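PDB 6A3F: levoglucosan dehydrogenase from Pseudarthrobacter phenanthrenivorans, which catalyses the NAD(+)-dependent oxidation of levoglucosan to 3-dehydrolevoglucosan, with high specificity for this anhydrosugar. Local coordinates for residues P51-P56 / E362-F367; A150-R155 / G356-I361; R154-V159 / I306-E311. All blocks are in the same frame, centred on the assembly; numbering follows the deposited sequence.

Contact 1. Residues P51-P56 / E362-F367; sequences PAPALP and EAHDFF
P56 lies over one face of the F367 ring. CG of P56 sits 4.0 Å from the centroid of the F367 ring and 17° off the ring normal, a CH-pi contact. CG is offset toward the rim of the ring, and CB of P56 meets CZ of F367 at 3.8 Å. The CB of A54 meets the CD1 of F367, 4.2 Å away. P53 packs against the helix backbone at F367 and H364. CB of P53 comes to 3.6 Å from the carbonyl O of F367, and CG of P53 to 4.1 Å from F367 CB. The other end of the pyrrolidine reaches H364, where P53 CD is 3.7 Å from H364 CD2. The proline ring and the imidazole cross at about a right angle.

Residues 51-56 lead into strand 55-62 of the parallel sheet in the NAD-binding Rossmann domain. Residues 362-367 belong to helix 355-371, which comes from much later in the chain. The contact therefore lays this late helix against the entry to an early strand, and contacts between apolar groups dominate it. No direct hydrogen bond crosses between the two segments.

One water joins the two sides. It donates to O of P51, a proline preceded by a cis peptide bond, at 2.8 Å from the water oxygen. It also lies in the plane of the H364 ring, at its edge, with its oxygen 3.0 Å from NE2. The H364 side chain reaches this place with CG anti to the backbone N (chi1 -178°). F49 stacks on the same imidazole, and M45 of helix 35-48 packs against it. Around F367, L24 and V26 of strand 23-30 and V96 of strand 96-100 extend the apolar surroundings.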
ATOM      1  N   PRO B  51      23.956   5.432 -29.521  1.00 28.68           N
ATOM      2  CA  PRO B  51      24.485   6.783 -29.826  1.00 30.52           C
ATOM      3  C   PRO B  51      23.494   7.921 -29.569  1.00 28.72           C
ATOM      4  O   PRO B  51      22.319   7.802 -29.860  1.00 27.18           O
ATOM      5  CB  PRO B  51      24.755   6.763 -31.349  1.00 31.59           C
ATOM      6  CG  PRO B  51      24.854   5.303 -31.692  1.00 32.92           C
ATOM      7  CD  PRO B  51      23.853   4.644 -30.762  1.00 31.67           C
ATOM      8  N   ALA B  52      24.006   9.015 -29.039  1.00 28.84           N
ATOM      9  CA  ALA B  52      23.181  10.123 -28.671  1.00 30.45           C
ATOM     10  C   ALA B  52      22.789  10.915 -29.917  1.00 34.24           C
ATOM     11  O   ALA B  52      23.525  10.955 -30.889  1.00 35.26           O
ATOM     12  CB  ALA B  52      23.884  11.007 -27.666  1.00 29.90           C
ATOM     13  N   PRO B  53      21.616  11.557 -29.864  1.00 36.41           N
ATOM     14  CA  PRO B  53      21.249  12.442 -30.957  1.00 36.63           C
ATOM     15  C   PRO B  53      22.312  13.540 -31.137  1.00 37.33           C
ATOM     16  O   PRO B  53      22.560  13.937 -32.258  1.00 37.62           O
ATOM     17  CB  PRO B  53      19.869  13.026 -30.613  1.00 36.02           C
ATOM     18  CG  PRO B  53      19.569  12.593 -29.173  1.00 36.27           C
ATOM     19  CD  PRO B  53      20.606  11.564 -28.794  1.00 35.23           C
ATOM     20  N   ALA B  54      22.908  14.004 -30.047  1.00 35.59           N
ATOM     21  CA  ALA B  54      23.974  14.980 -30.088  1.00 35.73           C
ATOM     22  C   ALA B  54      24.615  15.021 -28.706  1.00 38.06           C
ATOM     23  O   ALA B  54      23.994  14.590 -27.743  1.00 40.62           O
ATOM     24  CB  ALA B  54      23.439  16.345 -30.467  1.00 37.45           C
ATOM     25  N   LEU B  55      25.830  15.553 -28.623  1.00 38.17           N
ATOM     26  CA  LEU B  55      26.577  15.570 -27.379  1.00 36.57           C
ATOM     27  C   LEU B  55      26.376  16.916 -26.679  1.00 34.93           C
ATOM     28  O   LEU B  55      26.906  17.914 -27.128  1.00 32.58           O
ATOM     29  CB  LEU B  55      28.065  15.334 -27.661  1.00 40.08           C
ATOM     30  CG  LEU B  55      28.527  13.880 -27.586  1.00 45.12           C
ATOM     31  CD1 LEU B  55      30.015  13.760 -27.888  1.00 50.05           C
ATOM     32  CD2 LEU B  55      28.191  13.286 -26.217  1.00 45.21           C
ATOM     33  N   PRO B  56      25.631  16.931 -25.572  1.00 32.67           N
ATOM     34  CA  PRO B  56      25.448  18.210 -24.881  1.00 30.68           C
ATOM     35  C   PRO B  56      26.788  18.640 -24.268  1.00 30.73           C
ATOM     36  O   PRO B  56      27.519  17.816 -23.717  1.00 32.79           O
ATOM     37  CB  PRO B  56      24.388  17.943 -23.803  1.00 30.43           C
ATOM     38  CG  PRO B  56      23.707  16.673 -24.257  1.00 30.76           C
ATOM     39  CD  PRO B  56      24.786  15.888 -24.969  1.00 31.89           C
ATOM     40  N   GLU B 362      13.851  13.785 -20.772  1.00 20.47           N
ATOM     41  CA  GLU B 362      13.491  15.091 -21.340  1.00 20.49           C
ATOM     42  C   GLU B 362      14.603  15.591 -22.276  1.00 22.61           C
ATOM     43  O   GLU B 362      14.332  15.938 -23.447  1.00 24.45           O
ATOM     44  CB  GLU B 362      13.188  16.046 -20.179  1.00 20.75           C
ATOM     45  CG  GLU B 362      12.717  17.434 -20.593  1.00 21.00           C
ATOM     46  CD  GLU B 362      12.498  18.317 -19.376  1.00 21.76           C
ATOM     47  OE1 GLU B 362      13.484  18.496 -18.604  1.00 24.86           O
ATOM     48  OE2 GLU B 362      11.335  18.776 -19.195  1.00 24.62           O
ATOM     49  N   ALA B 363      15.833  15.622 -21.786  1.00 23.25           N
ATOM     50  CA  ALA B 363      16.983  16.086 -22.581  1.00 22.80           C
ATOM     51  C   ALA B 363      17.214  15.196 -23.809  1.00 25.46           C
ATOM     52  O   ALA B 363      17.565  15.689 -24.920  1.00 26.06           O
ATOM     53  CB  ALA B 363      18.193  16.198 -21.709  1.00 24.67           C
ATOM     54  N   HIS B 364      17.037  13.882 -23.653  1.00 24.89           N
ATOM     55  CA  HIS B 364      17.147  13.004 -24.814  1.00 24.72           C
ATOM     56  C   HIS B 364      16.175  13.430 -25.907  1.00 25.13           C
ATOM     57  O   HIS B 364      16.565  13.498 -27.114  1.00 25.30           O
ATOM     58  CB  HIS B 364      16.894  11.534 -24.434  1.00 22.67           C
ATOM     59  CG  HIS B 364      17.043  10.603 -25.599  1.00 25.40           C
ATOM     60  ND1 HIS B 364      15.991   9.904 -26.136  1.00 27.34           N
ATOM     61  CD2 HIS B 364      18.113  10.297 -26.351  1.00 27.94           C
ATOM     62  CE1 HIS B 364      16.416   9.198 -27.180  1.00 26.46           C
ATOM     63  NE2 HIS B 364      17.699   9.446 -27.345  1.00 28.24           N
ATOM     64  N   ASP B 365      14.913  13.683 -25.550  1.00 22.96           N
ATOM     65  CA  ASP B 365      13.940  13.926 -26.586  1.00 25.37           C
ATOM     66  C   ASP B 365      14.171  15.325 -27.195  1.00 25.28           C
ATOM     67  O   ASP B 365      13.896  15.553 -28.378  1.00 25.59           O
ATOM     68  CB  ASP B 365      12.503  13.806 -26.077  1.00 24.65           C
ATOM     69  CG  ASP B 365      12.049  12.333 -25.863  1.00 26.36           C
ATOM     70  OD1 ASP B 365      12.733  11.382 -26.338  1.00 25.04           O
ATOM     71  OD2 ASP B 365      11.011  12.176 -25.210  1.00 25.95           O
ATOM     72  N   PHE B 366      14.660  16.222 -26.365  1.00 25.03           N
ATOM     73  CA  PHE B 366      14.934  17.615 -26.771  1.00 25.54           C
ATOM     74  C   PHE B 366      16.039  17.630 -27.838  1.00 24.91           C
ATOM     75  O   PHE B 366      15.951  18.298 -28.882  1.00 27.32           O
ATOM     76  CB  PHE B 366      15.348  18.404 -25.533  1.00 24.18           C
ATOM     77  CG  PHE B 366      15.701  19.853 -25.776  1.00 26.02           C
ATOM     78  CD1 PHE B 366      14.788  20.728 -26.342  1.00 27.10           C
ATOM     79  CD2 PHE B 366      16.925  20.351 -25.384  1.00 30.32           C
ATOM     80  CE1 PHE B 366      15.129  22.062 -26.566  1.00 27.78           C
ATOM     81  CE2 PHE B 366      17.252  21.686 -25.587  1.00 34.96           C
ATOM     82  CZ  PHE B 366      16.348  22.540 -26.183  1.00 28.67           C
ATOM     83  N   PHE B 367      17.089  16.908 -27.556  1.00 26.21           N
ATOM     84  CA  PHE B 367      18.252  16.845 -28.419  1.00 29.15           C
ATOM     85  C   PHE B 367      17.961  16.009 -29.684  1.00 31.50           C
ATOM     86  O   PHE B 367      18.501  16.323 -30.780  1.00 29.99           O
ATOM     87  CB  PHE B 367      19.479  16.391 -27.623  1.00 30.53           C
ATOM     88  CG  PHE B 367      20.185  17.506 -26.891  1.00 36.53           C
ATOM     89  CD1 PHE B 367      21.076  18.328 -27.545  1.00 41.68           C
ATOM     90  CD2 PHE B 367      19.959  17.746 -25.549  1.00 40.99           C
ATOM     91  CE1 PHE B 367      21.690  19.382 -26.887  1.00 42.43           C
ATOM     92  CE2 PHE B 367      20.585  18.790 -24.883  1.00 43.20           C
ATOM     93  CZ  PHE B 367      21.464  19.597 -25.551  1.00 40.67           C
TER
HETATM   94  O   HOH W   1      19.668   8.399 -29.295  1.00 36.34           O

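Contact 2. Residues A150-R155 / G356-I361; sequences AFNYRR and GETKII
T358 receives a hydrogen bond from N152. ND2 of N152 lies 2.8 Å from OG1 of T358, with an N-H...O angle of 167°. The hydroxyl oxygen is almost in the amide plane. Chi1 of T358 (73°) sets OG1 between the backbone N and the carbonyl carbon. The same oxygen is hydrogen-bonded to O of Y355, one turn back in helix 355-371. K359 comes next. Its chain bends at chi2 and chi3, which brings its far end back to residues 150-155. CD of K359 is 3.9 Å from CB of N152, and NZ is 3.9 Å from CB of A150. The ammonium pairs with E362. I361 faces R155. CG2 of I361 packs 3.8 Å from CB of R155 and also touches CG and CD, while CD1 of I361 comes to 3.3 Å from O of R155. The guanidinium beyond is held by D365 and by O of S377.

A150, N152 and Y355 bind NADH, and Y153 binds levoglucosan. The N152 amide also has ND2 over the centre of the Y153 ring. The bond to T358 probably limits rotation of this amide, consistent with the helix helping to shape the cofactor site.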
ATOM      1  N   ALA B 150       9.413  22.665 -19.515  1.00 22.44           N
ATOM      2  CA  ALA B 150       9.963  21.566 -18.653  1.00 22.10           C
ATOM      3  C   ALA B 150       8.862  20.929 -17.797  1.00 21.42           C
ATOM      4  O   ALA B 150       8.981  20.976 -16.542  1.00 21.30           O
ATOM      5  CB  ALA B 150      11.054  22.117 -17.760  1.00 24.47           C
ATOM      6  N   PHE B 151       7.810  20.402 -18.430  1.00 20.29           N
ATOM      7  CA  PHE B 151       6.840  19.543 -17.715  1.00 21.66           C
ATOM      8  C   PHE B 151       7.447  18.112 -17.666  1.00 21.82           C
ATOM      9  O   PHE B 151       7.014  17.149 -18.336  1.00 23.51           O
ATOM     10  CB  PHE B 151       5.451  19.612 -18.363  1.00 21.67           C
ATOM     11  CG  PHE B 151       4.731  20.921 -18.193  1.00 21.64           C
ATOM     12  CD1 PHE B 151       4.546  21.471 -16.931  1.00 23.30           C
ATOM     13  CD2 PHE B 151       4.282  21.630 -19.303  1.00 23.28           C
ATOM     14  CE1 PHE B 151       3.882  22.676 -16.769  1.00 22.62           C
ATOM     15  CE2 PHE B 151       3.626  22.843 -19.141  1.00 23.74           C
ATOM     16  CZ  PHE B 151       3.454  23.371 -17.879  1.00 25.51           C
ATOM     17  N   ASN B 152       8.504  17.995 -16.888  1.00 19.99           N
ATOM     18  CA  ASN B 152       9.381  16.840 -16.904  1.00 21.03           C
ATOM     19  C   ASN B 152       8.646  15.587 -16.381  1.00 21.65           C
ATOM     20  O   ASN B 152       9.031  14.450 -16.750  1.00 21.79           O
ATOM     21  CB  ASN B 152      10.647  17.114 -16.111  1.00 21.07           C
ATOM     22  CG  ASN B 152      10.343  17.362 -14.660  1.00 22.34           C
ATOM     23  OD1 ASN B 152       9.730  18.386 -14.365  1.00 23.85           O
ATOM     24  ND2 ASN B 152      10.663  16.392 -13.792  1.00 21.91           N
ATOM     25  N   TYR B 153       7.620  15.766 -15.536  1.00 20.06           N
ATOM     26  CA  TYR B 153       6.993  14.646 -14.895  1.00 21.12           C
ATOM     27  C   TYR B 153       6.207  13.811 -15.896  1.00 20.12           C
ATOM     28  O   TYR B 153       5.989  12.623 -15.635  1.00 20.25           O
ATOM     29  CB  TYR B 153       6.086  15.061 -13.742  1.00 21.02           C
ATOM     30  CG  TYR B 153       6.810  15.606 -12.546  1.00 20.41           C
ATOM     31  CD1 TYR B 153       7.664  14.812 -11.796  1.00 20.38           C
ATOM     32  CD2 TYR B 153       6.680  16.953 -12.205  1.00 21.55           C
ATOM     33  CE1 TYR B 153       8.315  15.322 -10.692  1.00 20.35           C
ATOM     34  CE2 TYR B 153       7.348  17.478 -11.111  1.00 21.29           C
ATOM     35  CZ  TYR B 153       8.136  16.645 -10.329  1.00 22.09           C
ATOM     36  OH  TYR B 153       8.791  17.123  -9.221  1.00 20.23           O
ATOM     37  N   ARG B 154       5.848  14.351 -17.059  1.00 22.94           N
ATOM     38  CA  ARG B 154       5.161  13.491 -18.030  1.00 22.73           C
ATOM     39  C   ARG B 154       6.124  12.457 -18.646  1.00 20.44           C
ATOM     40  O   ARG B 154       5.626  11.523 -19.296  1.00 22.11           O
ATOM     41  CB  ARG B 154       4.444  14.329 -19.089  1.00 22.68           C
ATOM     42  CG  ARG B 154       5.362  14.911 -20.150  1.00 23.45           C
ATOM     43  CD  ARG B 154       4.799  14.968 -21.569  1.00 22.61           C
ATOM     44  NE  ARG B 154       3.777  16.004 -21.761  1.00 21.86           N
ATOM     45  CZ  ARG B 154       3.292  16.373 -22.952  1.00 21.96           C
ATOM     46  NH1 ARG B 154       3.744  15.796 -24.051  1.00 26.16           N
ATOM     47  NH2 ARG B 154       2.335  17.280 -23.043  1.00 23.32           N
ATOM     48  N   ARG B 155       7.443  12.602 -18.470  1.00 21.13           N
ATOM     49  CA  ARG B 155       8.413  11.681 -18.967  1.00 21.00           C
ATOM     50  C   ARG B 155       8.838  10.698 -17.851  1.00 20.50           C
ATOM     51  O   ARG B 155       9.815   9.981 -18.012  1.00 21.72           O
ATOM     52  CB  ARG B 155       9.606  12.415 -19.595  1.00 20.24           C
ATOM     53  CG  ARG B 155       9.300  12.872 -21.024  1.00 21.10           C
ATOM     54  CD  ARG B 155      10.322  13.781 -21.658  1.00 22.79           C
ATOM     55  NE  ARG B 155      10.128  13.803 -23.106  1.00 23.22           N
ATOM     56  CZ  ARG B 155       9.253  14.543 -23.781  1.00 22.68           C
ATOM     57  NH1 ARG B 155       8.448  15.393 -23.164  1.00 22.62           N
ATOM     58  NH2 ARG B 155       9.213  14.426 -25.107  1.00 24.28           N
ATOM     59  N   GLY B 356      15.963  12.648 -11.494  1.00 18.62           N
ATOM     60  CA  GLY B 356      16.987  12.850 -12.490  1.00 21.01           C
ATOM     61  C   GLY B 356      16.652  12.160 -13.799  1.00 20.85           C
ATOM     62  O   GLY B 356      16.856  12.750 -14.873  1.00 20.81           O
ATOM     63  N   GLU B 357      16.132  10.926 -13.723  1.00 20.49           N
ATOM     64  CA  GLU B 357      15.822  10.179 -14.968  1.00 20.01           C
ATOM     65  C   GLU B 357      14.780  10.937 -15.806  1.00 19.33           C
ATOM     66  O   GLU B 357      14.872  10.888 -17.033  1.00 19.43           O
ATOM     67  CB  GLU B 357      15.363   8.743 -14.670  1.00 20.79           C
ATOM     68  CG  GLU B 357      16.516   7.862 -14.229  1.00 22.84           C
ATOM     69  CD  GLU B 357      16.793   7.812 -12.726  1.00 25.63           C
ATOM     70  OE1 GLU B 357      16.400   8.744 -11.995  1.00 22.41           O
ATOM     71  OE2 GLU B 357      17.368   6.819 -12.265  1.00 32.27           O
ATOM     72  N   THR B 358      13.844  11.642 -15.180  1.00 20.03           N
ATOM     73  CA  THR B 358      12.852  12.394 -15.949  1.00 21.99           C
ATOM     74  C   THR B 358      13.554  13.505 -16.738  1.00 22.36           C
ATOM     75  O   THR B 358      13.261  13.749 -17.910  1.00 22.66           O
ATOM     76  CB  THR B 358      11.726  12.960 -15.078  1.00 22.53           C
ATOM     77  OG1 THR B 358      12.163  14.077 -14.285  1.00 19.73           O
ATOM     78  CG2 THR B 358      11.121  11.869 -14.224  1.00 22.38           C
ATOM     79  N   LYS B 359      14.518  14.137 -16.104  1.00 22.81           N
ATOM     80  CA  LYS B 359      15.288  15.209 -16.795  1.00 22.49           C
ATOM     81  C   LYS B 359      16.201  14.630 -17.890  1.00 21.39           C
ATOM     82  O   LYS B 359      16.427  15.290 -18.931  1.00 20.58           O
ATOM     83  CB  LYS B 359      16.107  16.019 -15.787  1.00 24.29           C
ATOM     84  CG  LYS B 359      15.315  16.762 -14.723  1.00 27.42           C
ATOM     85  CD  LYS B 359      14.352  17.817 -15.283  1.00 27.64           C
ATOM     86  CE  LYS B 359      15.057  19.056 -15.822  1.00 29.54           C
ATOM     87  NZ  LYS B 359      14.073  19.925 -16.502  1.00 28.25           N
ATOM     88  N   ILE B 360      16.741  13.431 -17.665  1.00 21.02           N
ATOM     89  CA  ILE B 360      17.583  12.755 -18.651  1.00 20.56           C
ATOM     90  C   ILE B 360      16.759  12.379 -19.900  1.00 23.27           C
ATOM     91  O   ILE B 360      17.219  12.579 -21.064  1.00 23.11           O
ATOM     92  CB  ILE B 360      18.339  11.554 -18.024  1.00 19.78           C
ATOM     93  CG1 ILE B 360      19.404  12.007 -17.022  1.00 20.60           C
ATOM     94  CG2 ILE B 360      18.988  10.718 -19.107  1.00 24.02           C
ATOM     95  CD1 ILE B 360      19.902  10.924 -16.132  1.00 20.19           C
ATOM     96  N   ILE B 361      15.556  11.896 -19.688  1.00 22.03           N
ATOM     97  CA  ILE B 361      14.661  11.503 -20.764  1.00 20.35           C
ATOM     98  C   ILE B 361      14.221  12.751 -21.524  1.00 21.00           C
ATOM     99  O   ILE B 361      14.212  12.781 -22.758  1.00 23.24           O
ATOM    100  CB  ILE B 361      13.456  10.729 -20.223  1.00 21.71           C
ATOM    101  CG1 ILE B 361      13.881   9.395 -19.627  1.00 21.11           C
ATOM    102  CG2 ILE B 361      12.410  10.498 -21.296  1.00 24.74           C
ATOM    103  CD1 ILE B 361      12.811   8.767 -18.799  1.00 21.15           C
TER

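Contact 3. Residues R154-V159 / I306-E311; sequences RRTPAV and IVFNYE
F308 is covered on both faces. CG2 of V159 lies over one face, 3.8 Å from the centroid of the F308 ring and 18° off its normal. The backbone N of Y310 lies over the opposite face, 3.6 Å above the ring plane and offset toward the rim. The Y310 ring is met at its edge instead. OG1 of T156 lies in the plane of that ring, 3.6 Å from CE1 of Y310.

Strand 304-309 belongs to the large mixed sheet of the C-terminal alpha/beta domain, and T156 is the N-cap residue of helix 157-167. The contact sets the start of this helix against the sheet. F308 extends toward the helix with CG anti to the backbone N (chi1 172°). V159 CG2 comes to 3.6 Å from CE2 of F308, A158 CB to 3.7 Å from CE1 of F308, and T156 CG2 to 4.0 Å from CZ of F308. The methyl groups of T156 and A158 approach obliquely.

T156 makes no side-chain cap. Its hydroxyl is hydrogen-bonded to O of Y153, while its methyl is left to pack on F308. Y310 continues the contact toward the active site: its ring meets that of the levoglucosan-binding Y153 edge to face. Its OH is hydrogen-bonded to O of L351 of a neighbouring subunit, at the tetramer interface.

At the end of the strand the chain turns into a 3-10 segment through an Asx turn. E311 N donates to N309 OD1 at 2.9 Å, from above the carbonyl plane.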
ATOM      1  N   ARG B 154       5.848  14.351 -17.059  1.00 22.94           N
ATOM      2  CA  ARG B 154       5.161  13.491 -18.030  1.00 22.73           C
ATOM      3  C   ARG B 154       6.124  12.457 -18.646  1.00 20.44           C
ATOM      4  O   ARG B 154       5.626  11.523 -19.296  1.00 22.11           O
ATOM      5  CB  ARG B 154       4.444  14.329 -19.089  1.00 22.68           C
ATOM      6  CG  ARG B 154       5.362  14.911 -20.150  1.00 23.45           C
ATOM      7  CD  ARG B 154       4.799  14.968 -21.569  1.00 22.61           C
ATOM      8  NE  ARG B 154       3.777  16.004 -21.761  1.00 21.86           N
ATOM      9  CZ  ARG B 154       3.292  16.373 -22.952  1.00 21.96           C
ATOM     10  NH1 ARG B 154       3.744  15.796 -24.051  1.00 26.16           N
ATOM     11  NH2 ARG B 154       2.335  17.280 -23.043  1.00 23.32           N
ATOM     12  N   ARG B 155       7.443  12.602 -18.470  1.00 21.13           N
ATOM     13  CA  ARG B 155       8.413  11.681 -18.967  1.00 21.00           C
ATOM     14  C   ARG B 155       8.838  10.698 -17.851  1.00 20.50           C
ATOM     15  O   ARG B 155       9.815   9.981 -18.012  1.00 21.72           O
ATOM     16  CB  ARG B 155       9.606  12.415 -19.595  1.00 20.24           C
ATOM     17  CG  ARG B 155       9.300  12.872 -21.024  1.00 21.10           C
ATOM     18  CD  ARG B 155      10.322  13.781 -21.658  1.00 22.79           C
ATOM     19  NE  ARG B 155      10.128  13.803 -23.106  1.00 23.22           N
ATOM     20  CZ  ARG B 155       9.253  14.543 -23.781  1.00 22.68           C
ATOM     21  NH1 ARG B 155       8.448  15.393 -23.164  1.00 22.62           N
ATOM     22  NH2 ARG B 155       9.213  14.426 -25.107  1.00 24.28           N
ATOM     23  N   THR B 156       8.136  10.658 -16.718  1.00 20.23           N
ATOM     24  CA  THR B 156       8.206   9.500 -15.839  1.00 19.81           C
ATOM     25  C   THR B 156       7.764   8.269 -16.654  1.00 17.49           C
ATOM     26  O   THR B 156       6.687   8.295 -17.244  1.00 17.51           O
ATOM     27  CB  THR B 156       7.304   9.636 -14.608  1.00 19.00           C
ATOM     28  OG1 THR B 156       7.491  10.870 -13.890  1.00 20.33           O
ATOM     29  CG2 THR B 156       7.478   8.491 -13.628  1.00 19.58           C
ATOM     30  N   PRO B 157       8.583   7.206 -16.661  1.00 18.12           N
ATOM     31  CA  PRO B 157       8.225   6.113 -17.536  1.00 18.71           C
ATOM     32  C   PRO B 157       6.794   5.621 -17.291  1.00 17.43           C
ATOM     33  O   PRO B 157       6.108   5.310 -18.252  1.00 19.36           O
ATOM     34  CB  PRO B 157       9.301   5.064 -17.297  1.00 18.09           C
ATOM     35  CG  PRO B 157      10.497   5.913 -17.011  1.00 18.55           C
ATOM     36  CD  PRO B 157       9.940   7.051 -16.179  1.00 16.78           C
ATOM     37  N   ALA B 158       6.349   5.530 -16.040  1.00 18.58           N
ATOM     38  CA  ALA B 158       5.000   5.099 -15.702  1.00 18.16           C
ATOM     39  C   ALA B 158       3.918   5.949 -16.391  1.00 17.57           C
ATOM     40  O   ALA B 158       2.867   5.453 -16.738  1.00 18.31           O
ATOM     41  CB  ALA B 158       4.843   5.144 -14.211  1.00 16.50           C
ATOM     42  N   VAL B 159       4.161   7.249 -16.514  1.00 16.34           N
ATOM     43  CA  VAL B 159       3.221   8.153 -17.137  1.00 17.35           C
ATOM     44  C   VAL B 159       3.186   7.930 -18.665  1.00 18.03           C
ATOM     45  O   VAL B 159       2.088   7.864 -19.263  1.00 18.73           O
ATOM     46  CB  VAL B 159       3.551   9.613 -16.772  1.00 17.38           C
ATOM     47  CG1 VAL B 159       2.597  10.584 -17.496  1.00 17.78           C
ATOM     48  CG2 VAL B 159       3.524   9.785 -15.256  1.00 18.38           C
ATOM     49  N   ILE B 306      -6.611   3.533 -14.718  1.00 19.06           N
ATOM     50  CA  ILE B 306      -5.209   3.721 -14.521  1.00 18.81           C
ATOM     51  C   ILE B 306      -5.031   4.714 -13.368  1.00 18.34           C
ATOM     52  O   ILE B 306      -5.710   5.717 -13.357  1.00 20.06           O
ATOM     53  CB  ILE B 306      -4.494   4.272 -15.762  1.00 19.30           C
ATOM     54  CG1 ILE B 306      -4.667   3.348 -16.981  1.00 17.89           C
ATOM     55  CG2 ILE B 306      -3.027   4.517 -15.469  1.00 21.89           C
ATOM     56  CD1 ILE B 306      -4.322   4.024 -18.279  1.00 19.63           C
ATOM     57  N   VAL B 307      -4.150   4.371 -12.429  1.00 16.60           N
ATOM     58  CA  VAL B 307      -3.876   5.207 -11.259  1.00 18.52           C
ATOM     59  C   VAL B 307      -2.364   5.375 -11.164  1.00 16.96           C
ATOM     60  O   VAL B 307      -1.608   4.397 -11.343  1.00 17.57           O
ATOM     61  CB  VAL B 307      -4.460   4.566  -9.979  1.00 18.10           C
ATOM     62  CG1 VAL B 307      -3.946   5.249  -8.707  1.00 21.73           C
ATOM     63  CG2 VAL B 307      -5.976   4.576 -10.026  1.00 20.20           C
ATOM     64  N   PHE B 308      -1.902   6.576 -10.823  1.00 17.49           N
ATOM     65  CA  PHE B 308      -0.483   6.861 -10.722  1.00 17.07           C
ATOM     66  C   PHE B 308      -0.261   7.735  -9.488  1.00 17.89           C
ATOM     67  O   PHE B 308      -1.119   8.555  -9.160  1.00 18.54           O
ATOM     68  CB  PHE B 308       0.038   7.634 -11.942  1.00 17.79           C
ATOM     69  CG  PHE B 308       1.453   8.148 -11.838  1.00 18.68           C
ATOM     70  CD1 PHE B 308       2.534   7.274 -11.863  1.00 18.76           C
ATOM     71  CD2 PHE B 308       1.717   9.505 -11.766  1.00 17.78           C
ATOM     72  CE1 PHE B 308       3.830   7.737 -11.745  1.00 19.57           C
ATOM     73  CE2 PHE B 308       3.026   9.960 -11.694  1.00 19.08           C
ATOM     74  CZ  PHE B 308       4.076   9.088 -11.704  1.00 18.24           C
ATOM     75  N   ASN B 309       0.888   7.538  -8.851  1.00 17.25           N
ATOM     76  CA  ASN B 309       1.357   8.281  -7.662  1.00 16.55           C
ATOM     77  C   ASN B 309       2.874   8.488  -7.794  1.00 17.03           C
ATOM     78  O   ASN B 309       3.663   7.541  -7.667  1.00 17.74           O
ATOM     79  CB  ASN B 309       1.001   7.568  -6.363  1.00 17.26           C
ATOM     80  CG  ASN B 309       1.707   8.087  -5.125  1.00 16.33           C
ATOM     81  OD1 ASN B 309       2.209   9.217  -5.135  1.00 16.92           O
ATOM     82  ND2 ASN B 309       1.632   7.338  -4.010  1.00 13.84           N
ATOM     83  N   TYR B 310       3.285   9.728  -8.067  1.00 16.01           N
ATOM     84  CA  TYR B 310       4.682  10.057  -8.254  1.00 15.60           C
ATOM     85  C   TYR B 310       5.523   9.776  -6.986  1.00 16.51           C
ATOM     86  O   TYR B 310       6.721   9.532  -7.089  1.00 16.30           O
ATOM     87  CB  TYR B 310       4.903  11.513  -8.701  1.00 16.10           C
ATOM     88  CG  TYR B 310       6.349  11.777  -8.991  1.00 16.59           C
ATOM     89  CD1 TYR B 310       6.885  11.504 -10.237  1.00 16.12           C
ATOM     90  CD2 TYR B 310       7.201  12.269  -8.015  1.00 16.73           C
ATOM     91  CE1 TYR B 310       8.231  11.675 -10.502  1.00 16.70           C
ATOM     92  CE2 TYR B 310       8.562  12.370  -8.231  1.00 16.77           C
ATOM     93  CZ  TYR B 310       9.071  12.112  -9.492  1.00 18.03           C
ATOM     94  OH  TYR B 310      10.384  12.281  -9.732  1.00 17.85           O
ATOM     95  N   GLU B 311       4.957   9.806  -5.796  1.00 16.27           N
ATOM     96  CA  GLU B 311       5.757   9.433  -4.605  1.00 17.36           C
ATOM     97  C   GLU B 311       6.224   7.962  -4.700  1.00 20.31           C
ATOM     98  O   GLU B 311       7.191   7.563  -3.985  1.00 18.59           O
ATOM     99  CB  GLU B 311       4.982   9.663  -3.320  1.00 17.10           C
ATOM    100  CG  GLU B 311       4.693  11.150  -3.096  1.00 16.88           C
ATOM    101  CD  GLU B 311       4.195  11.565  -1.715  1.00 16.34           C
ATOM    102  OE1 GLU B 311       3.510  10.759  -1.078  1.00 18.85           O
ATOM    103  OE2 GLU B 311       4.551  12.715  -1.259  1.00 17.86           O
TER

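How the contacts relate
Contacts 1 and 2 use successive parts of helix 355-371, with centres about 13 Å apart. The centre of contact 3 lies about 11 Å from that of contact 2 and about 22 Å from that of contact 1. Along the chain 51-56 comes first, then 150-155 overlapping 154-159, then 306-311, and last the adjoining helix segments 356-361 and 362-367. Contacts 2 and 3 are thus nested inside the loop closed by contact 1. They share R154 and R155, and NE of R155 forms a salt bridge with OD2 of D365 in contact 1. The series runs from the entry of an early Rossmann strand, past the cofactor site, to the large sheet of the substrate-binding domain.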